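Mannan endo-1,4-beta-mannosidase (PDB 2C0H) hydrolyses internal beta-1,4-mannosidic linkages in mannans, galactomannans and glucomannans, cutting the polysaccharide backbone at random points. Local coordinates at residues L127-R132 with A198-R203; E163-I168 with H238-D243; W311-G316 with T344-V349. The protein carries 3 engineered substitutions. All blocks are in the same frame, centred on the assembly; numbering follows the deposited sequence.

Contact 1 (L127-R132 with A198-R203); sequences LMVDTR and AQEIGR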
loop_
_atom_site.group_PDB
_atom_site.type_symbol
_atom_site.label_atom_id
_atom_site.label_comp_id
_atom_site.label_asym_id
_atom_site.label_seq_id
_atom_site.Cartn_x
_atom_site.Cartn_y
_atom_site.Cartn_z
ATOM N N LEU A 127 -4.577 16.545 9.045
ATOM C CA LEU A 127 -4.299 15.270 9.726
ATOM C C LEU A 127 -2.781 15.021 9.814
ATOM O O LEU A 127 -2.286 14.388 10.741
ATOM C CB LEU A 127 -4.987 14.108 8.986
ATOM C CG LEU A 127 -6.496 14.182 8.729
ATOM C CD1 LEU A 127 -7.018 12.914 8.053
ATOM C CD2 LEU A 127 -7.261 14.423 10.014
ATOM N N MET A 128 -2.030 15.522 8.846
ATOM C CA MET A 128 -0.578 15.379 8.842
ATOM C C MET A 128 0.139 16.289 9.852
ATOM O O MET A 128 1.118 15.880 10.478
ATOM C CB MET A 128 -0.052 15.620 7.416
ATOM C CG MET A 128 1.450 15.488 7.242
ATOM S SD MET A 128 2.066 13.827 7.475
ATOM C CE MET A 128 1.498 13.066 5.961
ATOM N N VAL A 129 -0.325 17.521 10.020
ATOM C CA VAL A 129 0.429 18.481 10.824
ATOM C C VAL A 129 -0.148 18.752 12.214
ATOM O O VAL A 129 0.571 19.315 13.042
ATOM C CB VAL A 129 0.636 19.823 10.092
ATOM C CG1 VAL A 129 1.307 19.591 8.739
ATOM C CG2 VAL A 129 -0.661 20.601 9.935
ATOM N N ASP A 130 -1.407 18.376 12.451
ATOM C CA ASP A 130 -2.115 18.596 13.734
ATOM C C ASP A 130 -2.481 17.253 14.378
ATOM O O ASP A 130 -3.396 16.532 13.922
ATOM C CB ASP A 130 -3.369 19.445 13.511
ATOM C CG ASP A 130 -4.053 19.867 14.812
ATOM O OD1 ASP A 130 -4.101 19.062 15.772
ATOM O OD2 ASP A 130 -4.558 21.013 14.868
ATOM N N THR A 131 -1.774 16.892 15.447
ATOM C CA THR A 131 -2.009 15.598 16.066
ATOM C C THR A 131 -3.442 15.413 16.629
ATOM O O THR A 131 -3.959 14.308 16.690
ATOM C CB THR A 131 -0.985 15.309 17.167
ATOM O OG1 THR A 131 -0.986 16.381 18.112
ATOM C CG2 THR A 131 0.417 15.157 16.574
ATOM N N ARG A 132 -4.104 16.499 17.021
ATOM C CA ARG A 132 -5.487 16.379 17.502
ATOM C C ARG A 132 -6.487 16.084 16.386
ATOM O O ARG A 132 -7.485 15.388 16.594
ATOM C CB ARG A 132 -5.881 17.618 18.302
ATOM C CG ARG A 132 -5.019 17.791 19.560
ATOM C CD ARG A 132 -5.251 19.093 20.317
ATOM N NE ARG A 132 -5.683 20.202 19.463
ATOM C CZ ARG A 132 -4.967 20.753 18.471
ATOM N NH1 ARG A 132 -3.741 20.325 18.158
ATOM N NH2 ARG A 132 -5.496 21.745 17.764
ATOM N N ALA A 198 10.516 14.489 7.375
ATOM C CA ALA A 198 10.561 13.041 7.562
ATOM C C ALA A 198 9.907 12.628 8.875
ATOM O O ALA A 198 9.181 11.642 8.919
ATOM C CB ALA A 198 11.992 12.532 7.506
ATOM N N GLN A 199 10.144 13.391 9.942
ATOM C CA GLN A 199 9.511 13.087 11.225
ATOM C C GLN A 199 7.964 13.194 11.199
ATOM O O GLN A 199 7.262 12.394 11.827
ATOM C CB GLN A 199 10.106 13.951 12.335
ATOM C CG GLN A 199 9.560 13.603 13.731
ATOM C CD GLN A 199 8.340 14.422 14.142
ATOM O OE1 GLN A 199 8.184 15.582 13.745
ATOM N NE2 GLN A 199 7.481 13.828 14.975
ATOM N N GLU A 200 7.423 14.168 10.478
ATOM C CA GLU A 200 5.958 14.306 10.366
ATOM C C GLU A 200 5.311 13.115 9.652
ATOM O O GLU A 200 4.282 12.582 10.085
ATOM C CB GLU A 200 5.591 15.613 9.659
ATOM C CG GLU A 200 5.719 16.834 10.552
ATOM C CD GLU A 200 5.472 18.134 9.814
ATOM O OE1 GLU A 200 6.063 18.323 8.721
ATOM O OE2 GLU A 200 4.704 18.989 10.338
ATOM N N ILE A 201 5.934 12.678 8.563
ATOM C CA ILE A 201 5.456 11.512 7.838
ATOM C C ILE A 201 5.536 10.269 8.721
ATOM O O ILE A 201 4.602 9.472 8.772
ATOM C CB ILE A 201 6.252 11.323 6.542
ATOM C CG1 ILE A 201 5.880 12.437 5.562
ATOM C CG2 ILE A 201 6.008 9.930 5.958
ATOM C CD1 ILE A 201 6.810 12.592 4.396
ATOM N N GLY A 202 6.656 10.107 9.422
ATOM C CA GLY A 202 6.820 8.974 10.329
ATOM C C GLY A 202 5.763 8.913 11.418
ATOM O O GLY A 202 5.233 7.853 11.743
ATOM N N ARG A 203 5.457 10.057 12.010
ATOM C CA ARG A 203 4.388 10.118 13.008
ATOM C C ARG A 203 3.012 9.722 12.441
ATOM O O ARG A 203 2.262 8.980 13.049
ATOM C CB ARG A 203 4.326 11.516 13.606
ATOM C CG ARG A 203 3.226 11.696 14.608
ATOM C CD ARG A 203 3.242 13.085 15.159
ATOM N NE ARG A 203 2.832 14.089 14.167
ATOM C CZ ARG A 203 3.080 15.397 14.270
ATOM N NH1 ARG A 203 3.732 15.894 15.319
ATOM N NH2 ARG A 203 2.654 16.225 13.329
HETATM O O HOH W 1 2.065 13.554 11.445
#
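Arg203, on helix 198-215, carries the polar half of this contact by reaching the carbonyl oxygen of Met128 near the C-terminal end of helix 121-129. Its NH2 donates to Met128 O over 3.3 Å at 158°, with the oxygen lying in the guanidinium plane. One water bridges the two segments: it donates to Met128 O at 2.7 Å and to Glu200 O at 2.8 Å, and accepts from Arg203 NE at 2.9 Å, so Met128 O takes two donors.

Packing accompanies these bonds. Thr131 CG2 rests over one guanidinium face, 3.5 Å from Arg203 CZ, the two side chains crossing at about a right angle. A bend at chi2 (67°) puts Met128 SD 3.6 Å from Glu200 O, and a further bend at chi3 sets CE near Ile201 CG1. Val129 CG1 lies beside Glu200 OE2; the other oxygen of that carboxylate, OE1, is bonded to Ser197 N.

Between helices 121-129 and 131-149, Asp130 N-caps the second, accepting from Arg132 N in a weak bond. The chemistry implies that a guanidinium and a water, both donating to Met128 O, tie this helix junction to helix 198-215, where the same water reaches Glu200 O.

Contact 2 (E163-I168 with H238-D243); sequences EPEGEI and HNLYSD. With SO4 (sulfate ion), chain B.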
loop_
_atom_site.group_PDB
_atom_site.type_symbol
_atom_site.label_atom_id
_atom_site.label_comp_id
_atom_site.label_asym_id
_atom_site.label_seq_id
_atom_site.Cartn_x
_atom_site.Cartn_y
_atom_site.Cartn_z
ATOM N N GLU A 163 2.837 6.766 -1.573
ATOM C CA GLU A 163 3.953 7.676 -1.853
ATOM C C GLU A 163 4.020 8.943 -1.011
ATOM O O GLU A 163 3.934 10.064 -1.528
ATOM C CB GLU A 163 3.994 8.004 -3.359
ATOM C CG GLU A 163 4.037 6.726 -4.181
ATOM C CD GLU A 163 4.245 6.941 -5.660
ATOM O OE1 GLU A 163 4.166 8.097 -6.107
ATOM O OE2 GLU A 163 4.508 5.931 -6.369
ATOM N N PRO A 164 4.224 8.783 0.300
ATOM C CA PRO A 164 4.408 9.996 1.124
ATOM C C PRO A 164 5.557 10.921 0.685
ATOM O O PRO A 164 5.537 12.125 0.969
ATOM C CB PRO A 164 4.723 9.434 2.514
ATOM C CG PRO A 164 4.439 8.010 2.480
ATOM C CD PRO A 164 4.379 7.541 1.070
ATOM N N GLU A 165 6.558 10.364 0.003
ATOM C CA GLU A 165 7.723 11.124 -0.433
ATOM C C GLU A 165 7.389 12.164 -1.504
ATOM O O GLU A 165 8.211 13.022 -1.808
ATOM C CB GLU A 165 8.815 10.193 -0.918
ATOM C CG GLU A 165 9.179 9.095 0.104
ATOM C CD GLU A 165 8.360 7.813 -0.035
ATOM O OE1 GLU A 165 7.389 7.751 -0.845
ATOM O OE2 GLU A 165 8.673 6.853 0.701
ATOM N N GLY A 166 6.180 12.085 -2.051
ATOM C CA GLY A 166 5.680 13.136 -2.941
ATOM C C GLY A 166 5.689 14.514 -2.305
ATOM O O GLY A 166 5.800 15.543 -2.990
ATOM N N GLU A 167 5.576 14.529 -0.985
ATOM C CA GLU A 167 5.392 15.766 -0.236
ATOM C C GLU A 167 6.453 15.958 0.869
ATOM O O GLU A 167 6.335 16.866 1.701
ATOM C CB GLU A 167 3.936 15.835 0.285
ATOM C CG GLU A 167 2.916 16.004 -0.887
ATOM C CD GLU A 167 1.460 15.671 -0.579
ATOM O OE1 GLU A 167 1.130 15.143 0.505
ATOM O OE2 GLU A 167 0.620 15.908 -1.481
ATOM N N ILE A 168 7.525 15.179 0.827
ATOM C CA ILE A 168 8.604 15.303 1.819
ATOM C C ILE A 168 9.543 16.491 1.490
ATOM O O ILE A 168 9.621 16.945 0.346
ATOM C CB ILE A 168 9.408 14.000 1.931
ATOM C CG1 ILE A 168 10.206 13.928 3.238
ATOM C CG2 ILE A 168 10.356 13.838 0.734
ATOM C CD1 ILE A 168 10.698 12.537 3.563
ATOM N N HIS A 238 18.579 5.739 3.612
ATOM C CA HIS A 238 17.963 5.545 4.923
ATOM C C HIS A 238 16.535 5.029 4.780
ATOM O O HIS A 238 15.813 5.430 3.869
ATOM C CB HIS A 238 17.956 6.853 5.713
ATOM C CG HIS A 238 19.320 7.338 6.091
ATOM N ND1 HIS A 238 20.159 6.625 6.921
ATOM C CD2 HIS A 238 19.988 8.467 5.761
ATOM C CE1 HIS A 238 21.286 7.296 7.085
ATOM N NE2 HIS A 238 21.210 8.415 6.387
ATOM N N ASN A 239 16.129 4.128 5.672
ATOM C CA ASN A 239 14.765 3.595 5.683
ATOM C C ASN A 239 13.864 4.414 6.610
ATOM O O ASN A 239 13.969 4.300 7.815
ATOM C CB ASN A 239 14.773 2.117 6.117
ATOM C CG ASN A 239 13.406 1.422 5.976
ATOM O OD1 ASN A 239 12.403 2.005 5.557
ATOM N ND2 ASN A 239 13.378 0.145 6.346
ATOM N N LEU A 240 12.973 5.208 6.026
ATOM C CA LEU A 240 11.985 5.987 6.787
ATOM C C LEU A 240 10.955 5.151 7.540
ATOM O O LEU A 240 10.282 5.682 8.436
ATOM C CB LEU A 240 11.204 6.917 5.853
ATOM C CG LEU A 240 11.934 8.037 5.121
ATOM C CD1 LEU A 240 11.015 8.721 4.113
ATOM C CD2 LEU A 240 12.460 9.053 6.111
ATOM N N TYR A 241 10.784 3.880 7.167
ATOM C CA TYR A 241 9.668 3.058 7.667
ATOM C C TYR A 241 10.078 1.913 8.575
ATOM O O TYR A 241 9.252 1.060 8.869
ATOM C CB TYR A 241 8.842 2.545 6.479
ATOM C CG TYR A 241 8.477 3.675 5.557
ATOM C CD1 TYR A 241 7.599 4.665 5.965
ATOM C CD2 TYR A 241 9.051 3.783 4.298
ATOM C CE1 TYR A 241 7.283 5.725 5.130
ATOM C CE2 TYR A 241 8.737 4.830 3.462
ATOM C CZ TYR A 241 7.859 5.792 3.873
ATOM O OH TYR A 241 7.546 6.844 3.033
ATOM N N SER A 242 11.329 1.916 9.035
ATOM C CA SER A 242 11.806 0.881 9.957
ATOM C C SER A 242 11.112 1.077 11.295
ATOM O O SER A 242 10.651 2.166 11.582
ATOM C CB SER A 242 13.326 0.946 10.138
ATOM O OG SER A 242 13.744 2.097 10.875
ATOM N N ASP A 243 11.063 0.025 12.101
ATOM C CA ASP A 243 10.474 0.116 13.446
ATOM C C ASP A 243 11.127 1.251 14.230
ATOM O O ASP A 243 10.434 2.065 14.859
ATOM C CB ASP A 243 10.661 -1.200 14.222
ATOM C CG ASP A 243 9.895 -2.369 13.624
ATOM O OD1 ASP A 243 9.165 -2.197 12.624
ATOM O OD2 ASP A 243 10.024 -3.490 14.166
HETATM S S SO4 B . 14.218 -2.138 12.670
HETATM O O1 SO4 B . 12.990 -2.245 11.882
HETATM O O2 SO4 B . 14.188 -0.893 13.442
HETATM O O3 SO4 B . 15.415 -2.106 11.831
HETATM O O4 SO4 B . 14.305 -3.270 13.599
#
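The loop that follows strand 155-162 of the TIM barrel, beginning with the probable proton donor Glu163, meets the loop leading into helix 243-250 through a bond between Glu165 and Tyr241. Tyr241 OH donates to Glu165 OE2 over 2.6 Å. The two side chains approach tip to tip with carboxylate and ring planes 88° apart: OE2 lies at the edge of the ring, in its plane, whereas the hydroxyl comes to OE2 from above the carboxylate plane. A bend at chi2 (90°) swings Glu165 CD out of line with the start of its chain, and the carboxylate beyond it meets the tyrosine.

The same carboxylate has further partners. Ser225 OG also bonds to OE2, and the backbone N of Trp226, a probable substrate-binding residue, bonds to OE1. Several hydrogen bonds to this buried group would tend to stabilise its charged form.

Apolar contacts accompany the bond. Pro164 CG touches Tyr241 OH at 3.4 Å, and Leu240 CB covers one face of the tyrosine ring over its centre. Farther along, the CD1 methyls of Ile168 and Leu240 meet tip to tip at 3.9 Å.

Each loop is also shaped internally. A 3-10 turn spans 164-166, Gly166 N bonding to Glu163 O at 3.1 Å, while Tyr241 N donates to Asn239 OD1 over 3.0 Å in an Asx turn. Beyond it Ser242 N-caps helix 243-250, and Asp243 N binds a sulfate, probably from the crystallisation liquor, through O1 at 3.0 Å.

Loops after the C-terminal ends of the parallel strands line the catalytic cleft in TIM-barrel glycoside hydrolases, and this pairing, which starts at the proline of the Asn-Glu-Pro sequence of a family 5 enzyme, fits that plan.

Contact 3 (W311-G316 with T344-V349); sequences WAYTKG and TDHGQV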
loop_
_atom_site.group_PDB
_atom_site.type_symbol
_atom_site.label_atom_id
_atom_site.label_comp_id
_atom_site.label_asym_id
_atom_site.label_seq_id
_atom_site.Cartn_x
_atom_site.Cartn_y
_atom_site.Cartn_z
ATOM N N TRP A 311 11.007 -12.322 -11.655
ATOM C CA TRP A 311 12.063 -11.737 -10.813
ATOM C C TRP A 311 11.537 -11.588 -9.386
ATOM O O TRP A 311 12.181 -12.042 -8.432
ATOM C CB TRP A 311 12.551 -10.389 -11.355
ATOM C CG TRP A 311 13.739 -9.847 -10.601
ATOM C CD1 TRP A 311 13.711 -9.039 -9.499
ATOM C CD2 TRP A 311 15.123 -10.086 -10.884
ATOM N NE1 TRP A 311 14.983 -8.758 -9.089
ATOM C CE2 TRP A 311 15.876 -9.390 -9.914
ATOM C CE3 TRP A 311 15.798 -10.833 -11.852
ATOM C CZ2 TRP A 311 17.272 -9.412 -9.892
ATOM C CZ3 TRP A 311 17.176 -10.846 -11.838
ATOM C CH2 TRP A 311 17.904 -10.146 -10.865
ATOM N N ALA A 312 10.359 -10.994 -9.247
ATOM C CA ALA A 312 9.774 -10.794 -7.906
ATOM C C ALA A 312 9.602 -12.125 -7.203
ATOM O O ALA A 312 9.943 -12.269 -6.029
ATOM C CB ALA A 312 8.446 -10.065 -7.987
ATOM N N TYR A 313 9.093 -13.124 -7.918
ATOM C CA TYR A 313 8.744 -14.421 -7.309
ATOM C C TYR A 313 9.981 -15.195 -6.877
ATOM O O TYR A 313 9.979 -15.822 -5.808
ATOM C CB TYR A 313 7.906 -15.250 -8.320
ATOM C CG TYR A 313 7.353 -16.574 -7.778
ATOM C CD1 TYR A 313 6.369 -16.609 -6.798
ATOM C CD2 TYR A 313 7.795 -17.798 -8.272
ATOM C CE1 TYR A 313 5.871 -17.791 -6.302
ATOM C CE2 TYR A 313 7.309 -19.001 -7.767
ATOM C CZ TYR A 313 6.346 -19.006 -6.774
ATOM O OH TYR A 313 5.845 -20.211 -6.265
ATOM N N THR A 314 11.042 -15.154 -7.687
ATOM C CA THR A 314 12.227 -15.981 -7.446
ATOM C C THR A 314 13.378 -15.325 -6.710
ATOM O O THR A 314 14.284 -16.037 -6.261
ATOM C CB THR A 314 12.796 -16.566 -8.754
ATOM O OG1 THR A 314 13.267 -15.526 -9.609
ATOM C CG2 THR A 314 11.754 -17.406 -9.464
ATOM N N LYS A 315 13.381 -14.000 -6.593
ATOM C CA LYS A 315 14.503 -13.302 -5.973
ATOM C C LYS A 315 14.254 -12.792 -4.559
ATOM O O LYS A 315 15.007 -11.940 -4.089
ATOM C CB LYS A 315 15.004 -12.174 -6.882
ATOM C CG LYS A 315 15.418 -12.641 -8.274
ATOM C CD LYS A 315 16.565 -13.641 -8.238
ATOM C CE LYS A 315 17.200 -13.799 -9.614
ATOM N NZ LYS A 315 18.396 -14.672 -9.595
ATOM N N GLY A 316 13.242 -13.340 -3.888
ATOM C CA GLY A 316 13.076 -13.167 -2.443
ATOM C C GLY A 316 12.011 -12.182 -2.046
ATOM O O GLY A 316 11.848 -11.895 -0.852
ATOM N N THR A 344 4.531 -23.143 -7.245
ATOM C CA THR A 344 4.696 -23.388 -5.806
ATOM C C THR A 344 6.154 -23.362 -5.310
ATOM O O THR A 344 6.378 -23.495 -4.101
ATOM C CB THR A 344 4.069 -24.737 -5.414
ATOM O OG1 THR A 344 4.727 -25.794 -6.125
ATOM C CG2 THR A 344 2.571 -24.753 -5.719
ATOM N N ASP A 345 7.139 -23.188 -6.195
ATOM C CA ASP A 345 8.568 -23.200 -5.801
ATOM C C ASP A 345 9.016 -22.098 -4.829
ATOM O O ASP A 345 10.035 -22.254 -4.160
ATOM C CB ASP A 345 9.519 -23.218 -7.022
ATOM C CG ASP A 345 9.136 -22.220 -8.100
ATOM O OD1 ASP A 345 7.997 -22.333 -8.598
ATOM O OD2 ASP A 345 9.973 -21.358 -8.453
ATOM N N HIS A 346 8.290 -20.984 -4.770
ATOM C CA HIS A 346 8.585 -19.903 -3.818
ATOM C C HIS A 346 7.289 -19.419 -3.156
ATOM O O HIS A 346 7.074 -18.224 -2.962
ATOM C CB HIS A 346 9.291 -18.744 -4.509
ATOM C CG HIS A 346 10.688 -19.049 -4.937
ATOM N ND1 HIS A 346 10.987 -19.582 -6.169
ATOM C CD2 HIS A 346 11.874 -18.851 -4.313
ATOM C CE1 HIS A 346 12.296 -19.724 -6.278
ATOM N NE2 HIS A 346 12.859 -19.286 -5.168
ATOM N N GLY A 347 6.445 -20.377 -2.805
ATOM C CA GLY A 347 5.167 -20.086 -2.163
ATOM C C GLY A 347 3.986 -20.282 -3.084
ATOM O O GLY A 347 4.104 -20.129 -4.298
ATOM N N GLN A 348 2.848 -20.630 -2.501
ATOM C CA GLN A 348 1.620 -20.863 -3.253
ATOM C C GLN A 348 1.059 -19.550 -3.764
ATOM O O GLN A 348 0.993 -18.583 -3.042
ATOM C CB GLN A 348 0.556 -21.533 -2.377
ATOM C CG GLN A 348 0.874 -22.960 -1.959
ATOM C CD GLN A 348 -0.224 -23.566 -1.092
ATOM O OE1 GLN A 348 0.056 -24.306 -0.133
ATOM N NE2 GLN A 348 -1.482 -23.258 -1.422
ATOM N N VAL A 349 0.624 -19.532 -5.012
ATOM C CA VAL A 349 -0.048 -18.379 -5.577
ATOM C C VAL A 349 -1.566 -18.606 -5.613
ATOM O O VAL A 349 -2.351 -17.699 -5.362
ATOM C CB VAL A 349 0.486 -18.121 -6.994
ATOM C CG1 VAL A 349 -0.218 -16.932 -7.625
ATOM C CG2 VAL A 349 1.984 -17.899 -6.959
#
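The hydroxyl of Tyr313 is gripped twice by the 344-349 loop: it donates to Gly347 O over 2.6 Å and accepts from His346 N over 3.0 Å, the latter at 162°. One oxygen thus satisfies both a carbonyl and an amide of the turn. Chi1 of -174° sets Tyr313 CG anti to the backbone N, and the ring beyond it carries the hydroxyl to the loop from the last turn of helix 305-314.

Around the ring, contacts divide between face and edge. His346 CB sits over one face, 3.8 Å from the ring centroid, in a CH-pi contact, and the imidazole turns its edge toward that ring, the planes at 76°. At the edge, Asp345 OD1 lies in the tyrosine plane, 3.5 Å from Tyr313 CE2, and is also salt-bridged to Arg343. Val349 CG2 adds an apolar touch at 3.9 Å from Tyr313 CE1.

The histidine is held in turn. Its ND1 donates to Asp345 OD2 over 3.1 Å, meeting that oxygen from above the carboxylate plane, and Thr314 CA lies over the centre of its ring at 3.9 Å. Gly347 has backbone angles that themselves call for glycine.

A phenylalanine in place of Tyr313 would probably leave Gly347 O and His346 N without the hydroxyl they share, and the turn less firmly held. Since a phenol can give one hydrogen bond and accept another, a single side chain ties two backbone groups of the C-terminal loop to the end of helix 305-314.

In the fold
Contacts 1 and 2 adjoin, their centres 12 Å apart: contact 2 packs against the start of helix 198-215, which belongs to contact 1. Ile201 CD1 packs 3.8 Å from Ile168 CG1, and Ala198 CB lies 3.8 Å from Leu240 CD2, making this helix the layer between the outer helix junction and the loops at the cleft. Their segments alternate along the chain. Contact 2 contains the probable proton donor Glu163, whereas in contact 1 the side chain of Ile201 lies about 9 Å from that of Glu163. Contact 3 closes later in the sequence, away from the annotated sites; its centre is 36 Å from that of contact 1, across the chain's centre, and 27 Å from that of contact 2.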